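Local coordinates for protein histidine kinase (Paraburkholderia phymatum, PDB 6NB0) that probably acts as a sensor histidine kinase, transferring a phosphate group from ATP to a histidine of a protein in a phosphorelay, at residues R147-G155 against P224-N232; R175-F186 against V250-H261. One frame throughout, in Å; residues are numbered along the deposited sequence. Where two conformers were deposited one is given.

Overall arrangement
Both contacts lie in the alpha/beta part of the chain, where helices pack on a five-stranded mixed sheet, and their centres are about 18 Å apart. Along the sequence their segments alternate: 147-155, 175-186, 224-232, then 250-261. The centre of contact 2, which joins helix 173-189 to helix 252-260, lies about 4 Å from the centre of the chain; that of contact 1, where the end of helix 135-154 meets the loop before helix 232-238, lies about 17 Å from it. They meet where Val229 and Leu230 of that loop pack on Trp181 and Leu182. The loop thus packs on helices 135-154 and 173-189, with helix 44-68 also against it, in what is, by family, probably the ATP-binding domain.

Contact 1 of 2, residues R147-G155 against P224-N232; sequences REGLAARRG and PALPHVLEN
The C-terminal end of helix 135-154, in the alpha/beta domain, meets the loop that leads into helix 232-238, and Arg154 joins the two through the carbonyl of Pro227. Its NH1 donates to Pro227 O at 2.9 Å, almost in line with the C=O bond (173° at the oxygen), although the oxygen is tilted out of the guanidinium plane. Bends at chi2 and chi3 bring the arginine past Pro227 in the opposite direction, its CD 3.7 Å from CD of Pro227. Leu226 crosses this chain at about a right angle and sets CD1 over one face of the guanidinium, 3.7 Å from NE. The charged group has further partners: NH1 forms a salt bridge with Glu189, and NH2 bonds to Ser191 O. Glu189 also accepts from the backbone of Val229 and Leu230 and is hydrogen-bonded to His228 ND1, so this one carboxylate ties arginine, imidazole and loop backbone together.

Arg153 lays its aliphatic part against the proline ring, CD 3.7 Å from CB of Pro227, while its NH2 turns back to Glu148 O within the helix (2.9 Å), the oxygen lying close to the guanidinium plane. Deeper in, Leu150 reaches the loop with two parts of its side chain. CG stands opposite the backbone N (chi1 -171°), which carries CD1 to 3.6 Å from Pro227 O; CB meets CG2 of Val229 at 3.8 Å in the conformer given. Gly155, with positive phi, ends the helix in a Schellman motif, and the loop beside it is pinned through Glu189 of helix 173-189, in what is, by family, probably the ATP-binding domain of the Bergerat fold.

Contact 2 of 2, residues R175-F186 against V250-H261; sequences RLAAALWLLVTF and VLALCKRVAEAH
Leu253 of helix 252-260 enters helix 173-189 as a knob in a hole formed by Arg175, Ala178, Ala179 and Leu182, its CD2 only 3.5 Å from Ala179 N. Small residues permit this closeness: the nearest CA atoms, of Ala179 and Cys254, are 4.7 Å apart, and the axes, which run in roughly opposite senses at 142°, approach to 8.5 Å. Beside the knob, Cys254 SG lies 3.5 Å from Ala179 O, and Leu182 sends CD2 to 3.3 Å from Val250 O.

Each end of the contact is closed by a ring. Leu251 CD1 stands over the centre of the Phe186 ring, 3.9 Å from its centroid, while Val250 CG1 meets the ring edge. At the far end, Leu176 CD2 lies over one face of the His261 ring, toward its rim; ND1 bonds to Val257 O (3.0 Å) in the ring plane, and NE2 to the backbone N of Asp172.

The looser side is at Arg175, where CB touches Val257 but the end of this partly exposed residue leads away to weak, long ion pairs with Glu122 and Glu52. Helix 44-68 flanks the pair at Ala178 and Ala252, helix 135-154 packs against Leu180 and Trp181, and Phe265 of strand 264-267 against Leu183, Leu251 and Cys254.

Contact 1 of 2, residues R147-G155 against P224-N232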
# COMPACT_ATOMS: atom_id res chain seq x y z
N ARG A 147 0.59 4.74 -20.67
CA ARG A 147 1.52 4.82 -21.78
C ARG A 147 2.93 5.11 -21.28
O ARG A 147 3.89 4.40 -21.62
CB ARG A 147 1.03 5.90 -22.75
CG ARG A 147 1.78 6.05 -24.04
CD ARG A 147 0.98 7.01 -24.96
NE ARG A 147 -0.13 6.35 -25.67
CZ ARG A 147 -1.30 6.93 -25.95
NH1 ARG A 147 -1.54 8.18 -25.55
NH2 ARG A 147 -2.24 6.27 -26.62
N GLU A 148 3.08 6.14 -20.43
CA GLU A 148 4.42 6.49 -19.97
C GLU A 148 4.94 5.48 -18.95
O GLU A 148 6.16 5.23 -18.90
CB GLU A 148 4.43 7.91 -19.38
CG GLU A 148 5.82 8.56 -19.31
CD GLU A 148 6.64 8.09 -18.12
OE1 GLU A 148 6.04 7.58 -17.15
OE2 GLU A 148 7.89 8.22 -18.16
N GLY A 149 4.06 4.88 -18.15
CA GLY A 149 4.50 3.97 -17.11
C GLY A 149 4.90 2.61 -17.63
O GLY A 149 5.87 2.04 -17.14
N LEU A 150 4.18 2.07 -18.63
CA LEU A 150 4.50 0.72 -19.09
C LEU A 150 4.22 0.43 -20.58
O LEU A 150 5.00 -0.28 -21.20
CB LEU A 150 3.74 -0.32 -18.26
CG LEU A 150 4.14 -1.79 -18.50
CD1 LEU A 150 5.62 -2.05 -18.14
CD2 LEU A 150 3.21 -2.71 -17.70
N ALA A 151 3.12 0.93 -21.15
CA ALA A 151 2.74 0.46 -22.49
C ALA A 151 3.80 0.79 -23.53
O ALA A 151 4.16 -0.06 -24.37
CB ALA A 151 1.38 1.05 -22.89
N ALA A 152 4.32 2.02 -23.51
CA ALA A 152 5.31 2.38 -24.53
C ALA A 152 6.55 1.49 -24.44
O ALA A 152 7.05 1.00 -25.46
CB ALA A 152 5.69 3.86 -24.40
N ARG A 153 7.04 1.23 -23.23
CA ARG A 153 8.25 0.43 -23.12
C ARG A 153 8.00 -1.06 -23.32
O ARG A 153 8.97 -1.82 -23.44
CB ARG A 153 8.95 0.67 -21.77
CG ARG A 153 8.28 -0.01 -20.57
CD ARG A 153 8.87 0.54 -19.26
NE ARG A 153 8.44 1.93 -19.02
CZ ARG A 153 9.06 2.78 -18.21
NH1 ARG A 153 10.14 2.38 -17.54
NH2 ARG A 153 8.61 4.02 -18.07
N ARG A 154 6.74 -1.49 -23.39
CA ARG A 154 6.39 -2.86 -23.73
C ARG A 154 5.90 -3.01 -25.17
O ARG A 154 5.53 -4.12 -25.58
CB ARG A 154 5.31 -3.38 -22.76
CG ARG A 154 5.80 -3.62 -21.33
CD ARG A 154 6.47 -5.00 -21.24
NE ARG A 154 5.48 -6.05 -21.45
CZ ARG A 154 4.78 -6.61 -20.46
NH1 ARG A 154 5.01 -6.25 -19.20
NH2 ARG A 154 3.85 -7.53 -20.74
N GLY A 155 5.88 -1.92 -25.94
CA GLY A 155 5.44 -2.02 -27.32
C GLY A 155 3.95 -2.25 -27.48
O GLY A 155 3.50 -2.73 -28.52
N PRO A 224 10.64 -12.41 -17.17
CA PRO A 224 11.67 -11.53 -16.59
C PRO A 224 12.43 -10.70 -17.61
O PRO A 224 13.16 -9.79 -17.20
CB PRO A 224 12.62 -12.51 -15.88
CG PRO A 224 12.46 -13.80 -16.61
CD PRO A 224 11.00 -13.83 -17.06
N ALA A 225 12.29 -10.97 -18.91
CA ALA A 225 12.91 -10.14 -19.94
C ALA A 225 12.09 -8.89 -20.29
O ALA A 225 12.56 -8.05 -21.06
CB ALA A 225 13.14 -10.97 -21.20
N LEU A 226 10.90 -8.76 -19.76
CA LEU A 226 10.04 -7.63 -20.09
C LEU A 226 10.01 -6.64 -18.93
O LEU A 226 10.05 -7.07 -17.77
CB LEU A 226 8.60 -8.09 -20.39
CG LEU A 226 8.43 -9.12 -21.51
CD1 LEU A 226 6.94 -9.43 -21.73
CD2 LEU A 226 9.09 -8.66 -22.82
N PRO A 227 9.94 -5.34 -19.20
CA PRO A 227 9.72 -4.37 -18.11
C PRO A 227 8.40 -4.65 -17.42
O PRO A 227 7.45 -5.16 -18.03
CB PRO A 227 9.70 -3.01 -18.81
CG PRO A 227 10.32 -3.24 -20.17
CD PRO A 227 10.13 -4.70 -20.52
N HIS A 228 8.32 -4.30 -16.14
CA HIS A 228 7.09 -4.48 -15.39
C HIS A 228 6.87 -3.30 -14.46
O HIS A 228 7.82 -2.61 -14.09
CB HIS A 228 7.14 -5.77 -14.56
CG HIS A 228 7.22 -7.01 -15.39
ND1 HIS A 228 6.14 -7.49 -16.11
CD2 HIS A 228 8.23 -7.88 -15.61
CE1 HIS A 228 6.50 -8.59 -16.74
NE2 HIS A 228 7.76 -8.85 -16.46
N VAL A 229 5.61 -3.09 -14.08
CA VAL A 229 5.24 -2.12 -13.06
C VAL A 229 4.66 -2.81 -11.82
O VAL A 229 5.01 -2.46 -10.69
CB VAL A 229 4.24 -1.09 -13.64
CG1 VAL A 229 3.62 -0.24 -12.55
CG2 VAL A 229 4.93 -0.18 -14.66
N LEU A 230 3.79 -3.79 -12.02
CA LEU A 230 3.15 -4.44 -10.88
C LEU A 230 4.14 -5.36 -10.14
O LEU A 230 5.14 -5.82 -10.70
CB LEU A 230 1.91 -5.23 -11.34
CG LEU A 230 0.85 -4.39 -12.07
CD1 LEU A 230 -0.35 -5.24 -12.54
CD2 LEU A 230 0.33 -3.20 -11.19
N GLU A 231 3.84 -5.63 -8.87
CA GLU A 231 4.73 -6.44 -8.04
C GLU A 231 4.94 -7.83 -8.64
O GLU A 231 4.01 -8.43 -9.18
CB GLU A 231 4.17 -6.59 -6.63
CG GLU A 231 4.24 -5.38 -5.75
CD GLU A 231 3.59 -5.67 -4.40
OE1 GLU A 231 2.41 -6.10 -4.39
OE2 GLU A 231 4.27 -5.49 -3.36
N ASN A 232 6.16 -8.35 -8.48
CA ASN A 232 6.49 -9.65 -9.04
C ASN A 232 5.55 -10.75 -8.53
O ASN A 232 5.03 -11.57 -9.31
CB ASN A 232 7.94 -9.99 -8.74
CG ASN A 232 8.39 -11.27 -9.43
OD1 ASN A 232 8.22 -12.36 -8.90
ND2 ASN A 232 8.97 -11.13 -10.62

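Contact 2 of 2, residues R175-F186 against V250-H261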
# COMPACT_ATOMS: atom_id res chain seq x y z
N ARG A 175 -9.68 7.74 -6.39
CA ARG A 175 -9.82 6.27 -6.36
C ARG A 175 -10.24 5.72 -7.72
O ARG A 175 -9.77 4.65 -8.13
CB ARG A 175 -10.85 5.86 -5.30
CG ARG A 175 -10.44 6.19 -3.87
CD ARG A 175 -9.16 5.51 -3.44
NE ARG A 175 -9.03 5.57 -1.98
CZ ARG A 175 -7.92 5.29 -1.30
NH1 ARG A 175 -7.94 5.38 0.03
NH2 ARG A 175 -6.80 4.94 -1.92
N LEU A 176 -11.16 6.39 -8.41
CA LEU A 176 -11.50 5.96 -9.76
C LEU A 176 -10.30 6.04 -10.68
O LEU A 176 -10.14 5.18 -11.57
CB LEU A 176 -12.65 6.81 -10.31
CG LEU A 176 -13.96 6.60 -9.52
CD1 LEU A 176 -14.93 7.78 -9.71
CD2 LEU A 176 -14.62 5.27 -9.93
N ALA A 177 -9.47 7.07 -10.51
CA ALA A 177 -8.27 7.17 -11.33
C ALA A 177 -7.36 5.99 -11.07
O ALA A 177 -6.80 5.43 -12.01
CB ALA A 177 -7.52 8.47 -11.05
N ALA A 178 -7.17 5.61 -9.80
CA ALA A 178 -6.34 4.45 -9.51
C ALA A 178 -6.94 3.18 -10.13
O ALA A 178 -6.22 2.34 -10.68
CB ALA A 178 -6.21 4.32 -7.98
N ALA A 179 -8.26 3.03 -10.05
CA ALA A 179 -8.93 1.84 -10.57
C ALA A 179 -8.76 1.73 -12.08
O ALA A 179 -8.47 0.65 -12.60
CB ALA A 179 -10.41 1.85 -10.18
N LEU A 180 -8.93 2.84 -12.81
CA LEU A 180 -8.79 2.78 -14.26
C LEU A 180 -7.34 2.56 -14.65
O LEU A 180 -7.06 1.81 -15.59
CB LEU A 180 -9.33 4.05 -14.90
CG LEU A 180 -10.83 4.29 -14.65
CD1 LEU A 180 -11.20 5.64 -15.21
CD2 LEU A 180 -11.68 3.21 -15.29
N TRP A 181 -6.42 3.21 -13.94
CA TRP A 181 -4.99 2.95 -14.18
C TRP A 181 -4.69 1.45 -14.09
O TRP A 181 -4.00 0.89 -14.95
CB TRP A 181 -4.18 3.74 -13.15
CG TRP A 181 -2.67 3.56 -13.27
CD1 TRP A 181 -1.80 4.36 -13.95
CD2 TRP A 181 -1.88 2.54 -12.64
NE1 TRP A 181 -0.49 3.87 -13.80
CE2 TRP A 181 -0.53 2.75 -13.00
CE3 TRP A 181 -2.19 1.44 -11.80
CZ2 TRP A 181 0.51 1.92 -12.55
CZ3 TRP A 181 -1.16 0.62 -11.35
CH2 TRP A 181 0.17 0.86 -11.74
N LEU A 182 -5.20 0.79 -13.05
CA LEU A 182 -4.87 -0.63 -12.84
C LEU A 182 -5.58 -1.50 -13.87
O LEU A 182 -5.00 -2.47 -14.37
CB LEU A 182 -5.26 -1.05 -11.42
CG LEU A 182 -5.01 -2.52 -11.02
CD1 LEU A 182 -3.51 -2.87 -11.18
CD2 LEU A 182 -5.44 -2.75 -9.56
N LEU A 183 -6.83 -1.16 -14.20
CA LEU A 183 -7.56 -1.86 -15.24
C LEU A 183 -6.75 -1.92 -16.54
O LEU A 183 -6.62 -2.99 -17.15
CB LEU A 183 -8.90 -1.13 -15.47
CG LEU A 183 -10.12 -1.89 -15.98
CD1 LEU A 183 -10.63 -2.80 -14.86
CD2 LEU A 183 -11.19 -0.89 -16.43
N VAL A 184 -6.18 -0.78 -16.96
CA VAL A 184 -5.38 -0.76 -18.19
C VAL A 184 -4.00 -1.38 -17.96
O VAL A 184 -3.50 -2.13 -18.81
CB VAL A 184 -5.26 0.68 -18.73
CG1 VAL A 184 -4.48 0.69 -20.07
CG2 VAL A 184 -6.68 1.33 -18.94
N THR A 185 -3.34 -1.04 -16.86
CA THR A 185 -1.98 -1.55 -16.61
C THR A 185 -1.97 -3.08 -16.54
O THR A 185 -1.04 -3.73 -17.04
CB THR A 185 -1.45 -0.94 -15.31
OG1 THR A 185 -1.30 0.48 -15.48
CG2 THR A 185 -0.09 -1.53 -14.93
N PHE A 186 -2.98 -3.67 -15.90
CA PHE A 186 -3.04 -5.13 -15.84
C PHE A 186 -3.06 -5.74 -17.24
O PHE A 186 -2.35 -6.72 -17.53
CB PHE A 186 -4.27 -5.57 -15.04
CG PHE A 186 -4.41 -7.08 -14.92
CD1 PHE A 186 -5.07 -7.80 -15.88
CD2 PHE A 186 -3.81 -7.75 -13.86
CE1 PHE A 186 -5.15 -9.21 -15.79
CE2 PHE A 186 -3.89 -9.14 -13.75
CZ PHE A 186 -4.57 -9.86 -14.71
N VAL A 250 -4.24 -9.17 -7.53
CA VAL A 250 -3.71 -7.85 -7.85
C VAL A 250 -4.81 -6.91 -8.34
O VAL A 250 -4.61 -5.69 -8.32
CB VAL A 250 -2.57 -7.97 -8.90
CG1 VAL A 250 -3.12 -8.39 -10.27
CG2 VAL A 250 -1.80 -6.66 -9.01
N LEU A 251 -5.97 -7.42 -8.76
CA LEU A 251 -7.05 -6.55 -9.23
C LEU A 251 -7.95 -6.07 -8.09
O LEU A 251 -8.98 -5.43 -8.35
CB LEU A 251 -7.87 -7.27 -10.31
CG LEU A 251 -7.11 -7.39 -11.65
CD1 LEU A 251 -7.74 -8.39 -12.63
CD2 LEU A 251 -6.91 -6.03 -12.31
N ALA A 252 -7.58 -6.36 -6.85
CA ALA A 252 -8.40 -6.01 -5.70
C ALA A 252 -8.81 -4.54 -5.71
O ALA A 252 -9.94 -4.20 -5.35
CB ALA A 252 -7.64 -6.34 -4.42
N LEU A 253 -7.89 -3.64 -6.10
CA LEU A 253 -8.22 -2.21 -6.11
C LEU A 253 -9.41 -1.91 -7.02
O LEU A 253 -10.32 -1.17 -6.63
CB LEU A 253 -7.00 -1.38 -6.52
CG LEU A 253 -7.10 0.13 -6.25
CD1 LEU A 253 -5.70 0.74 -6.11
CD2 LEU A 253 -7.83 0.85 -7.35
N CYS A 254 -9.42 -2.46 -8.24
CA CYS A 254 -10.58 -2.30 -9.13
C CYS A 254 -11.88 -2.77 -8.47
O CYS A 254 -12.90 -2.08 -8.53
CB CYS A 254 -10.36 -3.08 -10.43
SG CYS A 254 -8.87 -2.57 -11.31
N LYS A 255 -11.86 -3.96 -7.88
CA LYS A 255 -13.06 -4.50 -7.25
C LYS A 255 -13.50 -3.64 -6.07
O LYS A 255 -14.70 -3.32 -5.92
CB LYS A 255 -12.80 -5.94 -6.79
CG LYS A 255 -13.99 -6.60 -6.07
CD LYS A 255 -13.66 -8.04 -5.70
CE LYS A 255 -14.85 -8.75 -5.05
NZ LYS A 255 -14.96 -8.40 -3.62
N ARG A 256 -12.56 -3.26 -5.20
CA ARG A 256 -12.91 -2.48 -4.02
C ARG A 256 -13.50 -1.13 -4.41
O ARG A 256 -14.49 -0.68 -3.82
CB ARG A 256 -11.68 -2.29 -3.13
CG ARG A 256 -11.49 -3.37 -2.09
CD ARG A 256 -12.62 -3.35 -1.10
NE ARG A 256 -12.16 -3.16 0.27
CZ ARG A 256 -12.85 -2.49 1.19
NH1 ARG A 256 -14.01 -1.94 0.87
NH2 ARG A 256 -12.37 -2.37 2.43
N VAL A 257 -12.89 -0.47 -5.38
CA VAL A 257 -13.34 0.87 -5.74
C VAL A 257 -14.67 0.79 -6.46
O VAL A 257 -15.57 1.60 -6.22
CB VAL A 257 -12.25 1.58 -6.58
CG1 VAL A 257 -12.79 2.87 -7.21
CG2 VAL A 257 -11.01 1.86 -5.72
N ALA A 258 -14.84 -0.21 -7.33
CA ALA A 258 -16.13 -0.41 -7.99
C ALA A 258 -17.24 -0.62 -6.96
O ALA A 258 -18.29 0.03 -7.02
CB ALA A 258 -16.05 -1.60 -8.95
N GLU A 259 -17.02 -1.53 -6.01
CA GLU A 259 -18.08 -1.84 -5.06
C GLU A 259 -18.32 -0.68 -4.11
O GLU A 259 -19.46 -0.48 -3.68
CB GLU A 259 -17.76 -3.12 -4.30
CG GLU A 259 -17.77 -4.33 -5.25
CD GLU A 259 -17.41 -5.64 -4.59
OE1 GLU A 259 -17.08 -5.64 -3.38
OE2 GLU A 259 -17.46 -6.67 -5.29
N ALA A 260 -17.29 0.12 -3.83
CA ALA A 260 -17.47 1.30 -2.99
C ALA A 260 -18.32 2.36 -3.68
O ALA A 260 -19.00 3.15 -3.01
CB ALA A 260 -16.10 1.88 -2.62
N HIS A 261 -18.31 2.38 -5.02
CA HIS A 261 -19.20 3.24 -5.80
C HIS A 261 -20.50 2.53 -6.19
O HIS A 261 -21.09 2.85 -7.22
CB HIS A 261 -18.49 3.75 -7.06
CG HIS A 261 -17.45 4.81 -6.79
ND1 HIS A 261 -16.16 4.51 -6.44
CD2 HIS A 261 -17.52 6.16 -6.84
CE1 HIS A 261 -15.47 5.63 -6.26
NE2 HIS A 261 -16.28 6.65 -6.50